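Local coordinates for ABC transporter periplasmic peptide-binding protein (Pseudoalteromonas, PDB 4QFP), which probably captures dipeptides in the periplasm and hands them to an ABC transporter in the inner membrane for uptake, at residues E285-L290 against L521-A526; N306-Q311 against T364-E369; L313-D318 against M351-P356; S382-P387 against G432-T437. All coordinates share one frame; numbering follows the deposited sequence.

Contact 1: E285-L290 against L521-A526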
loop_
_atom_site.group_PDB
_atom_site.type_symbol
_atom_site.label_atom_id
_atom_site.label_comp_id
_atom_site.label_asym_id
_atom_site.label_seq_id
_atom_site.Cartn_x
_atom_site.Cartn_y
_atom_site.Cartn_z
ATOM N N GLU A 285 -11.535 14.722 8.482
ATOM C CA GLU A 285 -11.166 13.689 9.432
ATOM C C GLU A 285 -9.679 13.451 9.322
ATOM O O GLU A 285 -9.066 13.749 8.297
ATOM C CB GLU A 285 -11.919 12.390 9.150
ATOM C CG GLU A 285 -13.408 12.576 8.893
ATOM C CD GLU A 285 -13.813 12.154 7.483
ATOM O OE1 GLU A 285 -13.538 10.988 7.100
ATOM O OE2 GLU A 285 -14.406 12.989 6.756
ATOM N N ARG A 286 -9.095 12.896 10.373
ATOM C CA ARG A 286 -7.657 12.699 10.399
ATOM C C ARG A 286 -7.290 11.590 11.382
ATOM O O ARG A 286 -7.963 11.396 12.398
ATOM C CB ARG A 286 -6.968 14.007 10.785
ATOM C CG ARG A 286 -6.891 14.211 12.286
ATOM C CD ARG A 286 -7.157 15.651 12.695
ATOM N NE ARG A 286 -7.152 15.774 14.152
ATOM C CZ ARG A 286 -7.468 16.878 14.816
ATOM N NH1 ARG A 286 -7.823 17.972 14.156
ATOM N NH2 ARG A 286 -7.433 16.885 16.143
ATOM N N GLU A 287 -6.228 10.857 11.063
ATOM C CA GLU A 287 -5.724 9.800 11.923
ATOM C C GLU A 287 -4.219 9.760 11.798
ATOM O O GLU A 287 -3.692 9.811 10.687
ATOM C CB GLU A 287 -6.282 8.433 11.505
ATOM C CG GLU A 287 -7.341 7.851 12.432
ATOM C CD GLU A 287 -6.877 7.692 13.871
ATOM O OE1 GLU A 287 -7.641 8.099 14.770
ATOM O OE2 GLU A 287 -5.772 7.149 14.112
ATOM N N THR A 288 -3.529 9.684 12.932
ATOM C CA THR A 288 -2.109 9.360 12.931
ATOM C C THR A 288 -1.970 8.040 12.204
ATOM O O THR A 288 -2.781 7.143 12.412
ATOM C CB THR A 288 -1.581 9.193 14.362
ATOM O OG1 THR A 288 -1.644 10.455 15.029
ATOM C CG2 THR A 288 -0.139 8.716 14.353
ATOM N N ASN A 289 -0.941 7.914 11.364
ATOM C CA ASN A 289 -0.855 6.789 10.440
ATOM C C ASN A 289 0.575 6.280 10.266
ATOM O O ASN A 289 1.538 7.053 10.324
ATOM C CB ASN A 289 -1.478 7.200 9.089
ATOM C CG ASN A 289 -1.436 6.097 8.042
ATOM O OD1 ASN A 289 -0.408 5.879 7.383
ATOM N ND2 ASN A 289 -2.574 5.434 7.838
ATOM N N LEU A 290 0.707 4.970 10.075
ATOM C CA LEU A 290 2.001 4.339 9.826
ATOM C C LEU A 290 2.373 4.457 8.351
ATOM O O LEU A 290 1.908 3.670 7.533
ATOM C CB LEU A 290 1.948 2.857 10.197
ATOM C CG LEU A 290 1.661 2.526 11.662
ATOM C CD1 LEU A 290 1.471 1.015 11.873
ATOM C CD2 LEU A 290 2.763 3.081 12.549
ATOM N N LEU A 521 -11.035 6.785 9.612
ATOM C CA LEU A 521 -9.708 6.584 9.037
ATOM C C LEU A 521 -8.875 5.753 9.994
ATOM O O LEU A 521 -9.029 5.876 11.208
ATOM C CB LEU A 521 -9.019 7.920 8.796
ATOM C CG LEU A 521 -9.320 8.659 7.495
ATOM C CD1 LEU A 521 -10.699 8.305 6.961
ATOM C CD2 LEU A 521 -9.182 10.156 7.734
ATOM N N GLY A 522 -8.002 4.907 9.450
ATOM C CA GLY A 522 -7.215 4.011 10.277
ATOM C C GLY A 522 -5.736 4.329 10.246
ATOM O O GLY A 522 -5.255 4.955 9.292
ATOM N N PRO A 523 -5.013 3.924 11.305
ATOM C CA PRO A 523 -3.560 4.068 11.405
ATOM C C PRO A 523 -2.811 3.175 10.401
ATOM O O PRO A 523 -1.598 3.323 10.256
ATOM C CB PRO A 523 -3.262 3.645 12.854
ATOM C CG PRO A 523 -4.442 2.854 13.282
ATOM C CD PRO A 523 -5.604 3.446 12.570
ATOM N N PHE A 524 -3.523 2.272 9.729
ATOM C CA PHE A 524 -2.929 1.431 8.678
ATOM C C PHE A 524 -4.010 0.829 7.785
ATOM O O PHE A 524 -5.173 0.741 8.180
ATOM C CB PHE A 524 -2.080 0.313 9.292
ATOM C CG PHE A 524 -2.813 -0.507 10.326
ATOM C CD1 PHE A 524 -3.694 -1.505 9.944
ATOM C CD2 PHE A 524 -2.611 -0.280 11.684
ATOM C CE1 PHE A 524 -4.370 -2.247 10.896
ATOM C CE2 PHE A 524 -3.283 -1.018 12.637
ATOM C CZ PHE A 524 -4.158 -2.001 12.252
ATOM N N GLY A 525 -3.632 0.406 6.583
ATOM C CA GLY A 525 -4.576 -0.269 5.708
ATOM C C GLY A 525 -5.454 0.658 4.890
ATOM O O GLY A 525 -5.302 1.875 4.947
ATOM N N ALA A 526 -6.387 0.080 4.137
ATOM C CA ALA A 526 -7.184 0.823 3.151
ATOM C C ALA A 526 -8.433 1.480 3.730
ATOM O O ALA A 526 -8.904 1.093 4.798
ATOM C CB ALA A 526 -7.586 -0.109 2.000
#
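Leu521 lays its isobutyl group along the strand that leads up to Glu287. With CG anti to the carbonyl carbon (chi1 -85°), one methyl, CD2, comes within 3.6 Å of Glu285 O, while the other, CD1, lies 3.9 Å from Glu285 OE1, the two side chains crossing at about a right angle. The Glu285 carboxylate is not left to the leucine, since OE2 is hydrogen-bonded to Ser512. At Glu287 the aliphatic root meets Leu521 CB to CB at 3.9 Å. The chain then bends and runs alongside Pro523, pointing the same way, with Glu287 OE2 4.0 Å from Pro523 CD. Pro523 adds backbone contacts to its ring packing: Pro523 CA lies 3.3 Å from Thr288 O in a CA-H...O contact, and its own carbonyl O accepts a nearly straight hydrogen bond of 2.8 Å (177°) from Leu290 N. The touching parts run in almost the same direction. Behind them, Glu285 and Glu287 make backbone hydrogen bonds with Gln510 and Arg508 of the antiparallel strand 500-513, and the Arg508 guanidinium reaches Gly522 O and Gly525 O. Segment 521-526 thus lies along strand 282-287, is tied to the next strand of the sheet, and at Ala526 touches helix 50-60.

Contact 2: N306-Q311 against T364-E369. With PO4 (phosphate ion), chain E.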
loop_
_atom_site.group_PDB
_atom_site.type_symbol
_atom_site.label_atom_id
_atom_site.label_comp_id
_atom_site.label_asym_id
_atom_site.label_seq_id
_atom_site.Cartn_x
_atom_site.Cartn_y
_atom_site.Cartn_z
ATOM N N ASN A 306 27.146 4.788 -5.957
ATOM C CA ASN A 306 28.268 5.187 -5.117
ATOM C C ASN A 306 27.807 5.847 -3.830
ATOM O O ASN A 306 27.205 6.922 -3.849
ATOM C CB ASN A 306 29.180 6.141 -5.872
ATOM C CG ASN A 306 30.463 6.411 -5.135
ATOM O OD1 ASN A 306 30.579 6.124 -3.943
ATOM N ND2 ASN A 306 31.443 6.959 -5.835
ATOM N N LEU A 307 28.101 5.201 -2.711
ATOM C CA LEU A 307 27.630 5.673 -1.416
ATOM C C LEU A 307 28.000 7.129 -1.139
ATOM O O LEU A 307 27.153 7.910 -0.706
ATOM C CB LEU A 307 28.157 4.771 -0.310
ATOM C CG LEU A 307 27.758 5.148 1.110
ATOM C CD1 LEU A 307 26.240 5.195 1.246
ATOM C CD2 LEU A 307 28.372 4.144 2.068
ATOM N N LYS A 308 29.254 7.502 -1.381
ATOM C CA LYS A 308 29.660 8.888 -1.179
ATOM C C LYS A 308 28.759 9.861 -1.929
ATOM O O LYS A 308 28.443 10.932 -1.428
ATOM C CB LYS A 308 31.119 9.113 -1.588
ATOM C CG LYS A 308 32.119 8.988 -0.444
ATOM C CD LYS A 308 32.971 10.257 -0.312
ATOM C CE LYS A 308 34.075 10.081 0.731
ATOM N NZ LYS A 308 34.858 11.331 0.960
ATOM N N VAL A 309 28.351 9.503 -3.140
ATOM C CA VAL A 309 27.464 10.382 -3.892
ATOM C C VAL A 309 26.089 10.460 -3.223
ATOM O O VAL A 309 25.520 11.546 -3.082
ATOM C CB VAL A 309 27.348 9.954 -5.367
ATOM C CG1 VAL A 309 26.118 10.576 -6.015
ATOM C CG2 VAL A 309 28.628 10.338 -6.122
ATOM N N ARG A 310 25.566 9.317 -2.795
ATOM C CA ARG A 310 24.283 9.296 -2.099
ATOM C C ARG A 310 24.370 10.091 -0.787
ATOM O O ARG A 310 23.489 10.896 -0.472
ATOM C CB ARG A 310 23.825 7.853 -1.840
ATOM C CG ARG A 310 23.704 6.999 -3.110
ATOM C CD ARG A 310 22.856 5.739 -2.885
ATOM N NE ARG A 310 23.427 4.833 -1.886
ATOM C CZ ARG A 310 24.336 3.900 -2.159
ATOM N NH1 ARG A 310 24.785 3.755 -3.397
ATOM N NH2 ARG A 310 24.797 3.105 -1.194
ATOM N N GLN A 311 25.442 9.872 -0.033
ATOM C CA GLN A 311 25.659 10.614 1.206
ATOM C C GLN A 311 25.792 12.107 0.945
ATOM O O GLN A 311 25.256 12.921 1.693
ATOM C CB GLN A 311 26.886 10.080 1.937
ATOM C CG GLN A 311 26.710 8.650 2.403
ATOM C CD GLN A 311 27.953 8.088 3.041
ATOM O OE1 GLN A 311 27.884 7.408 4.065
ATOM N NE2 GLN A 311 29.103 8.359 2.436
ATOM N N THR A 364 32.970 16.604 -4.127
ATOM C CA THR A 364 34.342 16.733 -4.603
ATOM C C THR A 364 35.162 15.508 -4.219
ATOM O O THR A 364 35.813 14.902 -5.057
ATOM C CB THR A 364 35.025 18.006 -4.052
ATOM O OG1 THR A 364 34.186 19.141 -4.289
ATOM C CG2 THR A 364 36.357 18.230 -4.751
ATOM N N GLU A 365 35.121 15.138 -2.946
ATOM C CA GLU A 365 35.894 13.998 -2.480
ATOM C C GLU A 365 35.520 12.725 -3.238
ATOM O O GLU A 365 36.360 11.861 -3.467
ATOM C CB GLU A 365 35.702 13.799 -0.980
ATOM C CG GLU A 365 36.149 14.992 -0.151
ATOM C CD GLU A 365 36.082 14.727 1.338
ATOM O OE1 GLU A 365 35.411 13.754 1.749
ATOM O OE2 GLU A 365 36.704 15.491 2.104
ATOM N N ALA A 366 34.259 12.616 -3.636
ATOM C CA ALA A 366 33.789 11.415 -4.317
ATOM C C ALA A 366 34.259 11.369 -5.762
ATOM O O ALA A 366 34.191 10.323 -6.402
ATOM C CB ALA A 366 32.278 11.324 -4.250
ATOM N N GLY A 367 34.732 12.502 -6.272
ATOM C CA GLY A 367 35.228 12.570 -7.633
ATOM C C GLY A 367 34.269 13.206 -8.622
ATOM O O GLY A 367 34.398 13.001 -9.832
ATOM N N TYR A 368 33.316 13.981 -8.109
ATOM C CA TYR A 368 32.306 14.634 -8.935
ATOM C C TYR A 368 32.185 16.114 -8.586
ATOM O O TYR A 368 31.079 16.661 -8.514
ATOM C CB TYR A 368 30.952 13.931 -8.783
ATOM C CG TYR A 368 30.984 12.493 -9.241
ATOM C CD1 TYR A 368 31.392 11.481 -8.386
ATOM C CD2 TYR A 368 30.612 12.144 -10.534
ATOM C CE1 TYR A 368 31.432 10.170 -8.807
ATOM C CE2 TYR A 368 30.646 10.831 -10.956
ATOM C CZ TYR A 368 31.060 9.849 -10.087
ATOM O OH TYR A 368 31.097 8.530 -10.502
ATOM N N GLU A 369 33.335 16.753 -8.389
ATOM C CA GLU A 369 33.409 18.173 -8.033
ATOM C C GLU A 369 32.446 19.086 -8.790
ATOM O O GLU A 369 31.813 19.957 -8.190
ATOM C CB GLU A 369 34.838 18.687 -8.215
ATOM C CG GLU A 369 34.980 20.195 -8.023
ATOM C CD GLU A 369 36.410 20.674 -8.197
ATOM O OE1 GLU A 369 36.633 21.904 -8.273
ATOM O OE2 GLU A 369 37.314 19.815 -8.259
HETATM P P PO4 E . 37.604 16.336 -8.215
HETATM O O1 PO4 E . 36.259 15.882 -7.689
HETATM O O2 PO4 E . 38.639 15.289 -7.879
HETATM O O3 PO4 E . 37.525 16.566 -9.709
HETATM O O4 PO4 E . 37.992 17.627 -7.525
HETATM O O HOH W 1 31.761 6.359 -8.559
#
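Lys308 leaves its helix with chi1 at -94°, turns at chi2 (-124°) and then runs straight, a course that takes NZ to Glu365. The glutamate has CG anti to its carbonyl carbon and is extended beyond it, and OE1 forms a salt bridge of 2.6 Å with Lys308 NZ. Beneath this bridge Ala366 CB presses on Lys308 CB at 3.6 Å, so the aliphatic root of the lysine packs while its end carries charge. CG2 of Val309, anti to its carbonyl carbon, lies 3.8 Å from Tyr368 CD1, the two side chains crossing at about a right angle. Asn306 divides its amide. OD1 makes a weak N-cap bond with Lys308 N, whereas ND2 donates to a water at 2.8 Å, and that water, in the plane of the Tyr368 ring, is 3.0 Å from Tyr368 OH. Gly367, with positive phi, closes helix 356-366 in a Schellman motif, and Tyr368 follows it. Just beyond, a phosphate probably taken from the crystallisation liquor accepts a hydrogen bond from Glu369 N at O1. The contact therefore joins the start of one helix to the end of another by a small apolar centre between polar links. The cap and the water use both ends of the asparagine amide and are likely to fix its rotation, while the charges of Lys308 and Glu365 would offset each other at the protein surface.

Contact 3: L313-D318 against M351-P356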
loop_
_atom_site.group_PDB
_atom_site.type_symbol
_atom_site.label_atom_id
_atom_site.label_comp_id
_atom_site.label_asym_id
_atom_site.label_seq_id
_atom_site.Cartn_x
_atom_site.Cartn_y
_atom_site.Cartn_z
ATOM N N LEU A 313 24.476 13.860 -1.553
ATOM C CA LEU A 313 23.244 14.476 -2.067
ATOM C C LEU A 313 22.170 14.713 -1.005
ATOM O O LEU A 313 21.409 15.679 -1.087
ATOM C CB LEU A 313 22.650 13.638 -3.205
ATOM C CG LEU A 313 23.437 13.544 -4.520
ATOM C CD1 LEU A 313 22.829 12.500 -5.446
ATOM C CD2 LEU A 313 23.521 14.881 -5.217
ATOM N N VAL A 314 22.084 13.821 -0.025
ATOM C CA VAL A 314 21.114 13.999 1.053
ATOM C C VAL A 314 21.429 15.218 1.941
ATOM O O VAL A 314 20.519 15.831 2.504
ATOM C CB VAL A 314 20.965 12.721 1.914
ATOM C CG1 VAL A 314 20.627 11.522 1.034
ATOM C CG2 VAL A 314 22.231 12.455 2.709
ATOM N N HIS A 315 22.709 15.574 2.049
ATOM C CA HIS A 315 23.143 16.700 2.886
ATOM C C HIS A 315 22.761 18.048 2.301
ATOM O O HIS A 315 22.792 19.060 2.997
ATOM C CB HIS A 315 24.662 16.676 3.096
ATOM C CG HIS A 315 25.118 15.703 4.140
ATOM N ND1 HIS A 315 24.730 15.791 5.462
ATOM C CD2 HIS A 315 25.940 14.630 4.063
ATOM C CE1 HIS A 315 25.284 14.808 6.149
ATOM N NE2 HIS A 315 26.019 14.086 5.321
ATOM N N ALA A 316 22.422 18.067 1.018
ATOM C CA ALA A 316 22.135 19.318 0.313
ATOM C C ALA A 316 20.654 19.686 0.311
ATOM O O ALA A 316 20.275 20.747 -0.193
ATOM C CB ALA A 316 22.656 19.245 -1.122
ATOM N N ILE A 317 19.823 18.809 0.863
ATOM C CA ILE A 317 18.375 19.006 0.860
ATOM C C ILE A 317 17.916 19.728 2.121
ATOM O O ILE A 317 18.152 19.256 3.235
ATOM C CB ILE A 317 17.620 17.661 0.773
ATOM C CG1 ILE A 317 18.104 16.846 -0.431
ATOM C CG2 ILE A 317 16.101 17.895 0.708
ATOM C CD1 ILE A 317 17.900 17.543 -1.750
ATOM N N ASP A 318 17.264 20.872 1.937
ATOM C CA ASP A 318 16.711 21.621 3.056
ATOM C C ASP A 318 15.389 20.974 3.462
ATOM O O ASP A 318 14.341 21.284 2.895
ATOM C CB ASP A 318 16.505 23.093 2.667
ATOM C CG ASP A 318 16.131 23.971 3.852
ATOM O OD1 ASP A 318 15.652 23.433 4.878
ATOM O OD2 ASP A 318 16.313 25.209 3.757
ATOM N N MET A 351 21.412 10.236 11.011
ATOM C CA MET A 351 20.600 10.968 10.054
ATOM C C MET A 351 21.430 12.150 9.590
ATOM O O MET A 351 21.979 12.878 10.414
ATOM C CB MET A 351 19.300 11.454 10.700
ATOM C CG MET A 351 18.295 10.351 10.976
ATOM S SD MET A 351 17.579 9.690 9.460
ATOM C CE MET A 351 16.572 11.068 8.935
ATOM N N PRO A 352 21.545 12.331 8.266
ATOM C CA PRO A 352 22.305 13.431 7.656
ATOM C C PRO A 352 21.790 14.789 8.113
ATOM O O PRO A 352 20.576 14.971 8.190
ATOM C CB PRO A 352 22.015 13.270 6.162
ATOM C CG PRO A 352 21.587 11.864 5.993
ATOM C CD PRO A 352 20.916 11.462 7.260
ATOM N N ILE A 353 22.684 15.724 8.420
ATOM C CA ILE A 353 22.258 17.093 8.707
ATOM C C ILE A 353 22.285 17.899 7.421
ATOM O O ILE A 353 23.117 17.662 6.551
ATOM C CB ILE A 353 23.146 17.791 9.766
ATOM C CG1 ILE A 353 22.705 19.247 9.961
ATOM C CG2 ILE A 353 24.613 17.772 9.347
ATOM C CD1 ILE A 353 21.220 19.424 10.311
ATOM N N PHE A 354 21.365 18.843 7.293
ATOM C CA PHE A 354 21.363 19.751 6.155
ATOM C C PHE A 354 22.589 20.666 6.192
ATOM O O PHE A 354 22.724 21.489 7.095
ATOM C CB PHE A 354 20.077 20.580 6.161
ATOM C CG PHE A 354 20.106 21.737 5.221
ATOM C CD1 PHE A 354 20.355 21.541 3.871
ATOM C CD2 PHE A 354 19.881 23.018 5.677
ATOM C CE1 PHE A 354 20.383 22.605 2.995
ATOM C CE2 PHE A 354 19.913 24.090 4.803
ATOM C CZ PHE A 354 20.163 23.883 3.463
ATOM N N ASP A 355 23.480 20.517 5.212
ATOM C CA ASP A 355 24.741 21.247 5.197
ATOM C C ASP A 355 25.323 21.251 3.791
ATOM O O ASP A 355 26.066 20.342 3.432
ATOM C CB ASP A 355 25.719 20.565 6.151
ATOM C CG ASP A 355 26.990 21.356 6.352
ATOM O OD1 ASP A 355 27.238 22.307 5.587
ATOM O OD2 ASP A 355 27.750 21.014 7.277
ATOM N N PRO A 356 24.974 22.261 2.983
ATOM C CA PRO A 356 25.388 22.341 1.577
ATOM C C PRO A 356 26.895 22.436 1.420
ATOM O O PRO A 356 27.458 21.948 0.436
ATOM C CB PRO A 356 24.746 23.648 1.105
ATOM C CG PRO A 356 23.593 23.841 2.021
ATOM C CD PRO A 356 24.077 23.368 3.346
#
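Val314 meets Pro352 first, where the turn leaving helix 307-314 (type I, Val314 to Ile317) packs on the loop leading into helix 356-366: its CG2, held between the backbone N and the carbonyl carbon, presses against Pro352 CG at 3.4 Å, tighter than usual for two carbons. Next, one face of the His315 imidazole receives Pro352 CB, a CH-pi contact 4.0 Å from the ring centroid. ND1 of the same ring donates to Ile353 O at 2.7 Å, the bond almost perfectly straight (178°) and lying in both the ring plane and the carbonyl plane. The backbone joins in, His315 O accepting a hydrogen bond from Asp355 N at 2.7 Å. Ala316 O follows at the edge of the Phe354 ring, 3.7 Å from CE1, and Ile317 O comes to 3.2 Å from Phe354 CD1. Asp318 then covers a face of that ring: its CA stands 3.8 Å from the centroid, and its carboxylate stacks nearly flat on it, 18° between planes, while OD1 caps Lys321 N. Pro356 CD lies over the opposite face. Replacing Phe354 with an alanine would probably open a gap between Asp318 and Pro356 and leave the aspartate without its stacking surface. Asp318 and Asp355 are N-caps of the helices that follow. Two bonds thus grip the histidine, and the straight ND1 bond implies a proton there and is likely to hold the imidazole against turning.

Contact 4: S382-P387 against G432-T437. With VAL (valine), chain C; THR (threonine), chain D.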
loop_
_atom_site.group_PDB
_atom_site.type_symbol
_atom_site.label_atom_id
_atom_site.label_comp_id
_atom_site.label_asym_id
_atom_site.label_seq_id
_atom_site.Cartn_x
_atom_site.Cartn_y
_atom_site.Cartn_z
ATOM N N SER A 382 -1.478 13.481 -4.668
ATOM C CA SER A 382 -1.211 13.541 -3.236
ATOM C C SER A 382 -1.300 12.150 -2.614
ATOM O O SER A 382 -2.225 11.385 -2.917
ATOM C CB SER A 382 -2.183 14.497 -2.540
ATOM O OG SER A 382 -2.008 14.462 -1.134
ATOM N N ARG A 383 -0.335 11.826 -1.755
ATOM C CA ARG A 383 -0.326 10.564 -1.014
ATOM C C ARG A 383 -0.216 10.893 0.465
ATOM O O ARG A 383 0.240 11.976 0.832
ATOM C CB ARG A 383 0.869 9.679 -1.383
ATOM C CG ARG A 383 1.163 9.532 -2.876
ATOM C CD ARG A 383 -0.053 9.051 -3.639
ATOM N NE ARG A 383 -0.423 7.667 -3.347
ATOM C CZ ARG A 383 -1.680 7.258 -3.205
ATOM N NH1 ARG A 383 -2.675 8.136 -3.294
ATOM N NH2 ARG A 383 -1.946 5.980 -2.963
ATOM N N ILE A 384 -0.589 9.944 1.316
ATOM C CA ILE A 384 -0.545 10.168 2.752
ATOM C C ILE A 384 0.844 10.634 3.151
ATOM O O ILE A 384 0.996 11.538 3.958
ATOM C CB ILE A 384 -0.889 8.893 3.535
ATOM C CG1 ILE A 384 -2.335 8.480 3.263
ATOM C CG2 ILE A 384 -0.668 9.117 5.028
ATOM C CD1 ILE A 384 -2.578 6.988 3.426
ATOM N N TYR A 385 1.850 10.029 2.539
ATOM C CA TYR A 385 3.237 10.232 2.927
ATOM C C TYR A 385 3.932 11.369 2.164
ATOM O O TYR A 385 5.077 11.710 2.452
ATOM C CB TYR A 385 3.996 8.918 2.729
ATOM C CG TYR A 385 3.798 8.293 1.363
ATOM C CD1 TYR A 385 4.418 8.830 0.233
ATOM C CD2 TYR A 385 3.002 7.163 1.199
ATOM C CE1 TYR A 385 4.246 8.259 -1.026
ATOM C CE2 TYR A 385 2.825 6.580 -0.056
ATOM C CZ TYR A 385 3.442 7.137 -1.164
ATOM O OH TYR A 385 3.271 6.570 -2.411
ATOM N N ASN A 386 3.240 11.941 1.181
ATOM C CA ASN A 386 3.772 13.055 0.407
ATOM C C ASN A 386 2.648 13.755 -0.334
ATOM O O ASN A 386 2.184 13.273 -1.367
ATOM C CB ASN A 386 4.815 12.575 -0.597
ATOM C CG ASN A 386 5.536 13.718 -1.276
ATOM O OD1 ASN A 386 5.032 14.845 -1.332
ATOM N ND2 ASN A 386 6.729 13.439 -1.795
ATOM N N PRO A 387 2.190 14.891 0.209
ATOM C CA PRO A 387 1.030 15.607 -0.332
ATOM C C PRO A 387 1.316 16.272 -1.672
ATOM O O PRO A 387 0.378 16.581 -2.413
ATOM C CB PRO A 387 0.738 16.664 0.740
ATOM C CG PRO A 387 2.058 16.880 1.423
ATOM C CD PRO A 387 2.731 15.530 1.425
ATOM N N GLY A 432 7.050 6.300 -1.405
ATOM C CA GLY A 432 6.814 6.009 -0.005
ATOM C C GLY A 432 5.929 4.804 0.185
ATOM O O GLY A 432 5.570 4.120 -0.777
ATOM N N TRP A 433 5.555 4.554 1.431
ATOM C CA TRP A 433 4.782 3.381 1.750
ATOM C C TRP A 433 3.827 3.692 2.893
ATOM O O TRP A 433 4.249 4.157 3.950
ATOM C CB TRP A 433 5.731 2.250 2.128
ATOM C CG TRP A 433 5.088 0.921 2.368
ATOM C CD1 TRP A 433 4.850 0.345 3.569
ATOM C CD2 TRP A 433 4.632 -0.004 1.379
ATOM N NE1 TRP A 433 4.265 -0.881 3.400
ATOM C CE2 TRP A 433 4.119 -1.118 2.058
ATOM C CE3 TRP A 433 4.594 0.011 -0.019
ATOM C CZ2 TRP A 433 3.582 -2.215 1.393
ATOM C CZ3 TRP A 433 4.061 -1.076 -0.678
ATOM C CH2 TRP A 433 3.558 -2.172 0.024
ATOM N N ALA A 434 2.541 3.461 2.666
ATOM C CA ALA A 434 1.549 3.540 3.731
ATOM C C ALA A 434 1.325 2.122 4.240
ATOM O O ALA A 434 0.785 1.273 3.527
ATOM C CB ALA A 434 0.264 4.137 3.208
ATOM N N ALA A 435 1.744 1.863 5.472
ATOM C CA ALA A 435 1.739 0.500 5.998
ATOM C C ALA A 435 0.369 -0.156 5.941
ATOM O O ALA A 435 -0.666 0.483 6.185
ATOM C CB ALA A 435 2.285 0.468 7.421
ATOM N N ASP A 436 0.388 -1.450 5.635
ATOM C CA ASP A 436 -0.815 -2.252 5.462
ATOM C C ASP A 436 -1.273 -2.905 6.775
ATOM O O ASP A 436 -2.445 -3.277 6.918
ATOM C CB ASP A 436 -0.539 -3.331 4.400
ATOM C CG ASP A 436 0.101 -2.759 3.134
ATOM O OD1 ASP A 436 -0.506 -1.865 2.513
ATOM O OD2 ASP A 436 1.221 -3.194 2.769
ATOM N N THR A 437 -0.331 -3.054 7.710
ATOM C CA THR A 437 -0.575 -3.609 9.051
ATOM C C THR A 437 0.408 -2.972 10.032
ATOM O O THR A 437 1.345 -2.294 9.616
ATOM C CB THR A 437 -0.295 -5.118 9.104
ATOM O OG1 THR A 437 1.102 -5.348 8.867
ATOM C CG2 THR A 437 -1.123 -5.862 8.073
HETATM N N VAL C . 0.840 -0.258 0.973
HETATM C CA VAL C . 0.593 0.235 -0.379
HETATM C C VAL C . 1.330 1.540 -0.641
HETATM O O VAL C . 1.833 2.184 0.275
HETATM C CB VAL C . -0.899 0.525 -0.606
HETATM C CG1 VAL C . -1.738 -0.745 -0.498
HETATM C CG2 VAL C . -1.382 1.577 0.386
HETATM N N THR D . 1.372 1.941 -1.908
HETATM C CA THR D . 1.924 3.236 -2.284
HETATM C C THR D . 0.805 4.277 -2.338
HETATM O O THR D . 1.036 5.496 -2.424
HETATM C CB THR D . 2.614 3.169 -3.655
HETATM O OG1 THR D . 1.714 2.590 -4.604
HETATM C CG2 THR D . 3.878 2.310 -3.579
HETATM O OXT THR D . -0.372 3.904 -2.310
#
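The dipeptide pocket is built partly from this contact: a turn at Arg383-Asn386 faces the end of strand 428-434, and a valine and a threonine joined by a peptide bond lie beside both. Tyr385 takes chi1 50°, which lays its ring directly on the backbone of Gly432, whose CA sits 3.6 Å from the ring centroid in a CH-pi contact. Arg383 CB covers the opposite face. Held flat in this way, Tyr385 donates from OH to the threonine O at 2.5 Å, a very short bond. Arg383 adds two bonds to the carboxylate, NE to threonine O at 2.8 Å and NH2 to OXT at 2.7 Å; Gly50 and Thr48 also bond the threonine. A leucine in place of Tyr385 would probably leave the threonine O without its hydroxyl donor and Gly432 without its flat cover. At the strand's end Ala434 N donates to the valine O at 2.8 Å, and just beyond it Asp436 OD1 accepts from the valine N at 2.6 Å; the same nitrogen also bonds Ala434 O and lies over a face of the Trp433 indole. Ile384 CD1 touches Ala434 CB at 4.0 Å. Strand 428-434 pairs antiparallel with strand 291-297, whose Asn291 touches Ile384 and Tyr385. Trp414 of helix 414-422 packs on Arg383 and Tyr385, and Pro446 and Leu447 of helix 445-448 touch Trp433.

How the contacts relate
Contacts 1 and 4 lie near the centre of the molecule, centres 10 Å apart, and touch directly: Leu290 O probably bonds Ala435 N at 2.7 Å, and Gly525 N probably bonds Ala435 O at 3.0 Å. Both reach the large mixed sheet, and through Ala435 the 521-526 loop is bonded to the backbone next to the dipeptide site. Contacts 2 and 3 form an outlying pair, centres 13 Å apart, sharing helix 307-314; contact 2 is about 39 Å from contact 1 between centres. Along the chain, contact 1 spans all the others, contact 2 encloses contact 3, and contact 4 follows both. Ligand binding is thus central, while the outer pair joins helix 307-314 to helix 356-366 and the loop leading into it.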